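Local coordinates for glycosyl hydrolase, family 31/fibronectin type III domain protein (Clostridium perfringens, PDB 4UAP) that binds N-acetylgalactosamine through a carbohydrate-binding module of a family 31 glycoside hydrolase and probably helps bring the enzyme to galacto-configured glycans, at residues P54-F59 against K125-A130. Sequence-based numbering, arbitrary orientation.
Sequences PFEMTF and KIVITA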
ATOM      1  N   PRO A  54       6.430   3.164 -10.619  1.00 16.24           N
ATOM      2  CA  PRO A  54       6.254   2.880  -9.189  1.00 14.27           C
ATOM      3  C   PRO A  54       5.426   3.944  -8.473  1.00 13.79           C
ATOM      4  O   PRO A  54       5.506   5.129  -8.800  1.00 13.50           O
ATOM      5  CB  PRO A  54       7.694   2.867  -8.659  1.00 11.74           C
ATOM      6  CG  PRO A  54       8.423   3.823  -9.574  1.00 17.05           C
ATOM      7  CD  PRO A  54       7.812   3.576 -10.937  1.00 17.59           C
ATOM      8  N   PHE A  55       4.635   3.520  -7.497  1.00 10.91           N
ATOM      9  CA  PHE A  55       3.835   4.465  -6.724  1.00  9.59           C
ATOM     10  C   PHE A  55       4.237   4.414  -5.250  1.00 10.22           C
ATOM     11  O   PHE A  55       4.169   3.371  -4.604  1.00  8.21           O
ATOM     12  CB  PHE A  55       2.333   4.182  -6.878  1.00  8.50           C
ATOM     13  CG  PHE A  55       1.472   5.162  -6.143  1.00 10.97           C
ATOM     14  CD1 PHE A  55       1.351   6.467  -6.604  1.00  8.93           C
ATOM     15  CD2 PHE A  55       0.800   4.790  -4.986  1.00  7.60           C
ATOM     16  CE1 PHE A  55       0.575   7.388  -5.929  1.00 10.11           C
ATOM     17  CE2 PHE A  55       0.024   5.710  -4.294  1.00  7.32           C
ATOM     18  CZ  PHE A  55      -0.090   7.015  -4.767  1.00  8.06           C
ATOM     19  N   GLU A  56       4.645   5.561  -4.732  1.00  8.77           N
ATOM     20  CA  GLU A  56       5.195   5.674  -3.394  1.00  9.65           C
ATOM     21  C   GLU A  56       4.144   6.160  -2.403  1.00  8.75           C
ATOM     22  O   GLU A  56       3.486   7.180  -2.626  1.00 10.49           O
ATOM     23  CB  GLU A  56       6.390   6.628  -3.431  1.00 11.17           C
ATOM     24  CG  GLU A  56       7.134   6.819  -2.142  1.00 20.37           C
ATOM     25  CD  GLU A  56       8.219   7.879  -2.292  1.00 26.40           C
ATOM     26  OE1 GLU A  56       7.914   9.076  -2.090  1.00 30.55           O
ATOM     27  OE2 GLU A  56       9.359   7.513  -2.652  1.00 25.30           O
ATOM     28  N   MET A  57       3.991   5.413  -1.314  1.00  6.10           N
ATOM     29  CA  MET A  57       3.037   5.728  -0.258  1.00  7.05           C
ATOM     30  C   MET A  57       3.813   5.947   1.045  1.00  8.08           C
ATOM     31  O   MET A  57       4.539   5.058   1.494  1.00  5.96           O
ATOM     32  CB  MET A  57       2.016   4.594  -0.093  1.00  4.26           C
ATOM     33  CG  MET A  57       1.069   4.384  -1.288  1.00  7.85           C
ATOM     34  SD  MET A  57       0.358   2.701  -1.396  1.00  1.82           S
ATOM     35  CE  MET A  57       1.741   1.800  -2.092  1.00  9.23           C
ATOM     36  N   THR A  58       3.670   7.129   1.636  1.00  5.91           N
ATOM     37  CA  THR A  58       4.422   7.474   2.840  1.00  6.94           C
ATOM     38  C   THR A  58       3.528   7.453   4.072  1.00  9.25           C
ATOM     39  O   THR A  58       2.460   8.066   4.081  1.00  9.33           O
ATOM     40  CB  THR A  58       5.070   8.855   2.712  1.00  7.35           C
ATOM     41  OG1 THR A  58       5.980   8.839   1.606  1.00  7.43           O
ATOM     42  CG2 THR A  58       5.822   9.233   4.007  1.00  8.48           C
ATOM     43  N   PHE A  59       3.976   6.745   5.105  1.00  7.14           N
ATOM     44  CA  PHE A  59       3.220   6.617   6.346  1.00  6.35           C
ATOM     45  C   PHE A  59       4.031   7.181   7.505  1.00  9.40           C
ATOM     46  O   PHE A  59       5.179   6.799   7.714  1.00  8.08           O
ATOM     47  CB  PHE A  59       2.862   5.156   6.614  1.00  4.72           C
ATOM     48  CG  PHE A  59       1.996   4.546   5.537  1.00  6.98           C
ATOM     49  CD1 PHE A  59       2.567   3.998   4.400  1.00  7.40           C
ATOM     50  CD2 PHE A  59       0.617   4.556   5.652  1.00  6.78           C
ATOM     51  CE1 PHE A  59       1.775   3.446   3.395  1.00  6.05           C
ATOM     52  CE2 PHE A  59      -0.187   3.993   4.657  1.00  7.86           C
ATOM     53  CZ  PHE A  59       0.405   3.446   3.526  1.00  5.67           C
ATOM     54  N   LYS A 125       8.693   6.842  10.289  1.00 13.39           N
ATOM     55  CA  LYS A 125       8.181   6.913   8.916  1.00 12.41           C
ATOM     56  C   LYS A 125       8.434   5.607   8.172  1.00  9.87           C
ATOM     57  O   LYS A 125       9.492   4.998   8.318  1.00  8.79           O
ATOM     58  CB  LYS A 125       8.836   8.071   8.161  1.00  9.78           C
ATOM     59  CG  LYS A 125       8.451   8.152   6.712  1.00 18.98           C
ATOM     60  CD  LYS A 125       9.392   9.065   5.944  1.00 24.84           C
ATOM     61  CE  LYS A 125       9.016  10.509   6.100  1.00 23.63           C
ATOM     62  NZ  LYS A 125       9.950  11.358   5.293  1.00 35.45           N
ATOM     63  N   ILE A 126       7.458   5.176   7.376  1.00  8.40           N
ATOM     64  CA  ILE A 126       7.641   4.009   6.529  1.00  5.71           C
ATOM     65  C   ILE A 126       7.163   4.368   5.138  1.00  8.12           C
ATOM     66  O   ILE A 126       6.078   4.932   4.962  1.00  6.54           O
ATOM     67  CB  ILE A 126       6.889   2.781   7.082  1.00 11.86           C
ATOM     68  CG1 ILE A 126       7.622   2.254   8.324  1.00 14.98           C
ATOM     69  CG2 ILE A 126       6.786   1.685   6.025  1.00  8.83           C
ATOM     70  CD1 ILE A 126       6.975   1.062   8.965  1.00 17.64           C
ATOM     71  N   VAL A 127       7.996   4.094   4.148  1.00  6.27           N
ATOM     72  CA  VAL A 127       7.633   4.407   2.779  1.00  6.56           C
ATOM     73  C   VAL A 127       7.501   3.110   2.025  1.00  6.07           C
ATOM     74  O   VAL A 127       8.448   2.329   1.964  1.00  8.20           O
ATOM     75  CB  VAL A 127       8.664   5.308   2.091  1.00  8.04           C
ATOM     76  CG1 VAL A 127       8.211   5.613   0.659  1.00 10.80           C
ATOM     77  CG2 VAL A 127       8.870   6.603   2.896  1.00  6.94           C
ATOM     78  N   ILE A 128       6.308   2.876   1.492  1.00  6.50           N
ATOM     79  CA  ILE A 128       5.996   1.643   0.763  1.00  5.48           C
ATOM     80  C   ILE A 128       5.821   1.959  -0.707  1.00  7.15           C
ATOM     81  O   ILE A 128       5.021   2.814  -1.066  1.00  8.28           O
ATOM     82  CB  ILE A 128       4.714   0.979   1.290  1.00  6.89           C
ATOM     83  CG1 ILE A 128       4.864   0.675   2.785  1.00  8.40           C
ATOM     84  CG2 ILE A 128       4.386  -0.298   0.471  1.00  6.59           C
ATOM     85  CD1 ILE A 128       3.603   0.219   3.460  1.00  9.29           C
ATOM     86  N   THR A 129       6.569   1.280  -1.563  1.00  8.69           N
ATOM     87  CA  THR A 129       6.481   1.566  -2.982  1.00  9.00           C
ATOM     88  C   THR A 129       5.985   0.353  -3.753  1.00  8.63           C
ATOM     89  O   THR A 129       6.639  -0.688  -3.769  1.00  8.25           O
ATOM     90  CB  THR A 129       7.838   2.012  -3.556  1.00 10.14           C
ATOM     91  OG1 THR A 129       8.358   3.082  -2.758  1.00 13.04           O
ATOM     92  CG2 THR A 129       7.657   2.511  -4.977  1.00 10.94           C
ATOM     93  N   ALA A 130       4.816   0.497  -4.371  1.00  6.77           N
ATOM     94  CA  ALA A 130       4.316  -0.495  -5.314  1.00 10.74           C
ATOM     95  C   ALA A 130       5.123  -0.405  -6.615  1.00  9.60           C
ATOM     96  O   ALA A 130       5.186   0.650  -7.241  1.00  8.33           O
ATOM     97  CB  ALA A 130       2.829  -0.277  -5.571  1.00  9.14           C
TER
HETATM   98  O   HOH W   1      10.149   5.072  -3.402  1.00 24.17           O
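F55, M57 and F59 pair with A130, I128 and I126 in antiparallel register, each couple exchanging two backbone hydrogen bonds. M57 N reaches I128 O at 2.8 Å, and the return bond from I128 N to M57 O is nearly straight (166° at the hydrogen). At the F55 end the bond from A130 N to F55 O is more bent, 141°. CA-H...O contacts from T129, V127 and K125 reach the same carbonyls, F55 O, M57 O and F59 O, that accept the backbone N-H groups, and P54 CA, just before the first strand begins, makes one to A130 O (3.1 Å).

On the face of E56, T58, V127 and T129, the extended E56 side chain slants across V127, its CD 3.7 Å from V127 CG1. A water donates to E56 OE2 and is also hydrogen-bonded to T129 OG1, tying the two side chains together. T58 CG2 rests on the aliphatic part of K125, 3.9 Å from CG.

The other face is apolar. F59 CG stands anti to its carbonyl carbon (chi1 -61°), and ring atom CE1 meets I128 CD1 at 3.7 Å, while I126 O lies in plane at the ring edge. The M57 chain bends at its third torsion, and CE lies 3.6 Å from I128 O, with I128 CG2 and A130 CB slightly farther off.

Strand 125-133 is the middle strand of this five-stranded sheet of the β-sandwich and 55-61 lies next to it, flanked by 87-96 and 6-9 respectively; their apolar face packs on F70 and I72 of strand 64-74 and I142, I145 and F147 of strand 141-149.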